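Local atomic coordinates of Phospholipase/Carboxylesterase (Haliangium ochraceum, PDB entry 4Q82), a protein that probably hydrolyses carboxylic ester bonds as a serine hydrolase of the phospholipase/carboxylesterase type. Residues P81-W86 with F123-P128. Sequence-based numbering, arbitrary orientation.
Sequences PLMVFW and FVVLSP
Two neighbouring parallel strands in the middle of the mixed sheet, 81-86 and 124-128, form this contact. Four backbone hydrogen bonds join them, all received nearly along the C=O axis: V124 N to P81 O, M83 N to V124 O (2.8 Å), L126 N to M83 O and F85 N to L126 O, the last the straightest at 173°. The proline nitrogen of P128 has no hydrogen to give F85 O; instead its CD lies 3.2 Å from F85 O, and a water donates to both F85 O (2.7 Å) and P128 O, carrying the ladder on where the direct bonds stop. The strand order, with 80-86 between 124-128 and 158-163, and the helices on both faces fit the alpha/beta-hydrolase fold. Branched L82, V84 and L126 pack against helix 138-151, and V124, on the same face, against Y75; L82 CD1 meets V124 CG1 at 3.9 Å. On the other face, selenomethionine M83 runs extended to SE and then bends (chi3 -60°), as an unbranched chain can, which sets CE over the centre of the F123 ring, 3.6 Å from the centroid, a CH-pi contact. At the C-terminal end, W86 turns CG anti to its carbonyl carbon (chi1 -63°), presenting one face of the six-membered ring to P128, whose CG lies over it, 3.4 Å from the centroid, a second CH-pi contact. An alanine at W86 would remove this aromatic face and probably leave the P128 ring less firmly held beside the strand end. S127 is small enough to lie against the edge of the F85 ring, OG 3.6 Å from F85 CD2, while F85 also touches P108 and P109 of helix 107-113.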
loop_
_atom_site.group_PDB
_atom_site.type_symbol
_atom_site.label_atom_id
_atom_site.label_comp_id
_atom_site.label_asym_id
_atom_site.label_seq_id
_atom_site.Cartn_x
_atom_site.Cartn_y
_atom_site.Cartn_z
ATOM N N PRO A 81 8.771 0.581 -10.945
ATOM C CA PRO A 81 7.995 1.216 -9.871
ATOM C C PRO A 81 7.901 0.278 -8.683
ATOM O O PRO A 81 8.003 -0.934 -8.855
ATOM C CB PRO A 81 6.616 1.455 -10.506
ATOM C CG PRO A 81 6.565 0.522 -11.685
ATOM C CD PRO A 81 7.976 0.383 -12.169
ATOM N N LEU A 82 7.738 0.836 -7.488
ATOM C CA LEU A 82 7.701 0.045 -6.273
ATOM C C LEU A 82 6.363 0.234 -5.578
ATOM O O LEU A 82 5.871 1.363 -5.444
ATOM C CB LEU A 82 8.838 0.438 -5.318
ATOM C CG LEU A 82 8.753 -0.069 -3.877
ATOM C CD1 LEU A 82 8.913 -1.578 -3.862
ATOM C CD2 LEU A 82 9.863 0.582 -3.052
HETATM N N MSE A 83 5.776 -0.876 -5.143
HETATM C CA MSE A 83 4.587 -0.836 -4.317
HETATM C C MSE A 83 4.864 -1.554 -3.014
HETATM O O MSE A 83 5.250 -2.728 -3.025
HETATM C CB MSE A 83 3.396 -1.493 -5.035
HETATM C CG MSE A 83 2.116 -1.516 -4.203
HETATM SE SE MSE A 83 0.714 -2.616 -5.039
HETATM C CE MSE A 83 0.525 -1.634 -6.723
ATOM N N VAL A 84 4.654 -0.871 -1.890
ATOM C CA VAL A 84 4.787 -1.545 -0.599
ATOM C C VAL A 84 3.391 -1.612 0.009
ATOM O O VAL A 84 2.714 -0.583 0.168
ATOM C CB VAL A 84 5.766 -0.829 0.336
ATOM C CG1 VAL A 84 5.842 -1.543 1.715
ATOM C CG2 VAL A 84 7.177 -0.777 -0.308
ATOM N N PHE A 85 2.956 -2.831 0.306
ATOM C CA PHE A 85 1.592 -3.082 0.797
ATOM C C PHE A 85 1.622 -3.534 2.258
ATOM O O PHE A 85 2.388 -4.453 2.602
ATOM C CB PHE A 85 0.900 -4.160 -0.053
ATOM C CG PHE A 85 -0.270 -4.815 0.664
ATOM C CD1 PHE A 85 -1.475 -4.133 0.800
ATOM C CD2 PHE A 85 -0.144 -6.083 1.230
ATOM C CE1 PHE A 85 -2.588 -4.721 1.485
ATOM C CE2 PHE A 85 -1.209 -6.675 1.911
ATOM C CZ PHE A 85 -2.445 -5.995 2.040
ATOM N N TRP A 86 0.781 -2.913 3.102
ATOM C CA TRP A 86 0.680 -3.262 4.525
ATOM C C TRP A 86 -0.673 -3.900 4.845
ATOM O O TRP A 86 -1.736 -3.301 4.625
ATOM C CB TRP A 86 0.905 -2.012 5.401
ATOM C CG TRP A 86 2.266 -1.462 5.228
ATOM C CD1 TRP A 86 2.679 -0.567 4.276
ATOM C CD2 TRP A 86 3.422 -1.790 6.001
ATOM N NE1 TRP A 86 4.026 -0.325 4.418
ATOM C CE2 TRP A 86 4.506 -1.070 5.460
ATOM C CE3 TRP A 86 3.646 -2.627 7.098
ATOM C CZ2 TRP A 86 5.790 -1.137 5.994
ATOM C CZ3 TRP A 86 4.946 -2.717 7.612
ATOM C CH2 TRP A 86 5.990 -1.959 7.066
ATOM N N PHE A 123 5.067 -3.249 -11.233
ATOM C CA PHE A 123 5.568 -3.016 -9.873
ATOM C C PHE A 123 6.411 -4.147 -9.297
ATOM O O PHE A 123 6.035 -5.318 -9.383
ATOM C CB PHE A 123 4.406 -2.796 -8.886
ATOM C CG PHE A 123 3.290 -1.925 -9.402
ATOM C CD1 PHE A 123 3.322 -0.546 -9.226
ATOM C CD2 PHE A 123 2.168 -2.496 -10.004
ATOM C CE1 PHE A 123 2.267 0.266 -9.668
ATOM C CE2 PHE A 123 1.117 -1.721 -10.443
ATOM C CZ PHE A 123 1.145 -0.323 -10.278
ATOM N N VAL A 124 7.518 -3.796 -8.644
ATOM C CA VAL A 124 7.999 -4.619 -7.551
ATOM C C VAL A 124 6.950 -4.500 -6.448
ATOM O O VAL A 124 6.567 -3.379 -6.096
ATOM C CB VAL A 124 9.378 -4.153 -7.033
ATOM C CG1 VAL A 124 9.744 -4.876 -5.750
ATOM C CG2 VAL A 124 10.443 -4.370 -8.118
ATOM N N VAL A 125 6.461 -5.622 -5.915
ATOM C CA VAL A 125 5.472 -5.557 -4.821
ATOM C C VAL A 125 6.042 -6.216 -3.581
ATOM O O VAL A 125 6.360 -7.416 -3.598
ATOM C CB VAL A 125 4.122 -6.247 -5.184
ATOM C CG1 VAL A 125 3.089 -6.048 -4.044
ATOM C CG2 VAL A 125 3.550 -5.659 -6.479
ATOM N N LEU A 126 6.189 -5.438 -2.515
ATOM C CA LEU A 126 6.682 -5.980 -1.252
ATOM C C LEU A 126 5.585 -5.938 -0.202
ATOM O O LEU A 126 4.930 -4.913 -0.024
ATOM C CB LEU A 126 7.896 -5.195 -0.743
ATOM C CG LEU A 126 9.048 -5.029 -1.723
ATOM C CD1 LEU A 126 10.184 -4.268 -1.043
ATOM C CD2 LEU A 126 9.552 -6.388 -2.208
ATOM N N SER A 127 5.405 -7.038 0.512
ATOM C CA SER A 127 4.330 -7.120 1.499
ATOM C C SER A 127 4.899 -7.537 2.853
ATOM O O SER A 127 4.983 -8.736 3.160
ATOM C CB SER A 127 3.258 -8.109 1.030
ATOM O OG SER A 127 2.703 -7.722 -0.236
ATOM N N PRO A 128 5.318 -6.551 3.664
ATOM C CA PRO A 128 5.936 -6.881 4.959
ATOM C C PRO A 128 4.939 -7.317 6.022
ATOM O O PRO A 128 3.790 -6.876 6.002
ATOM C CB PRO A 128 6.614 -5.565 5.375
ATOM C CG PRO A 128 5.781 -4.490 4.659
ATOM C CD PRO A 128 5.427 -5.118 3.333
HETATM O O HOH W 1 1.797 -6.613 4.068
#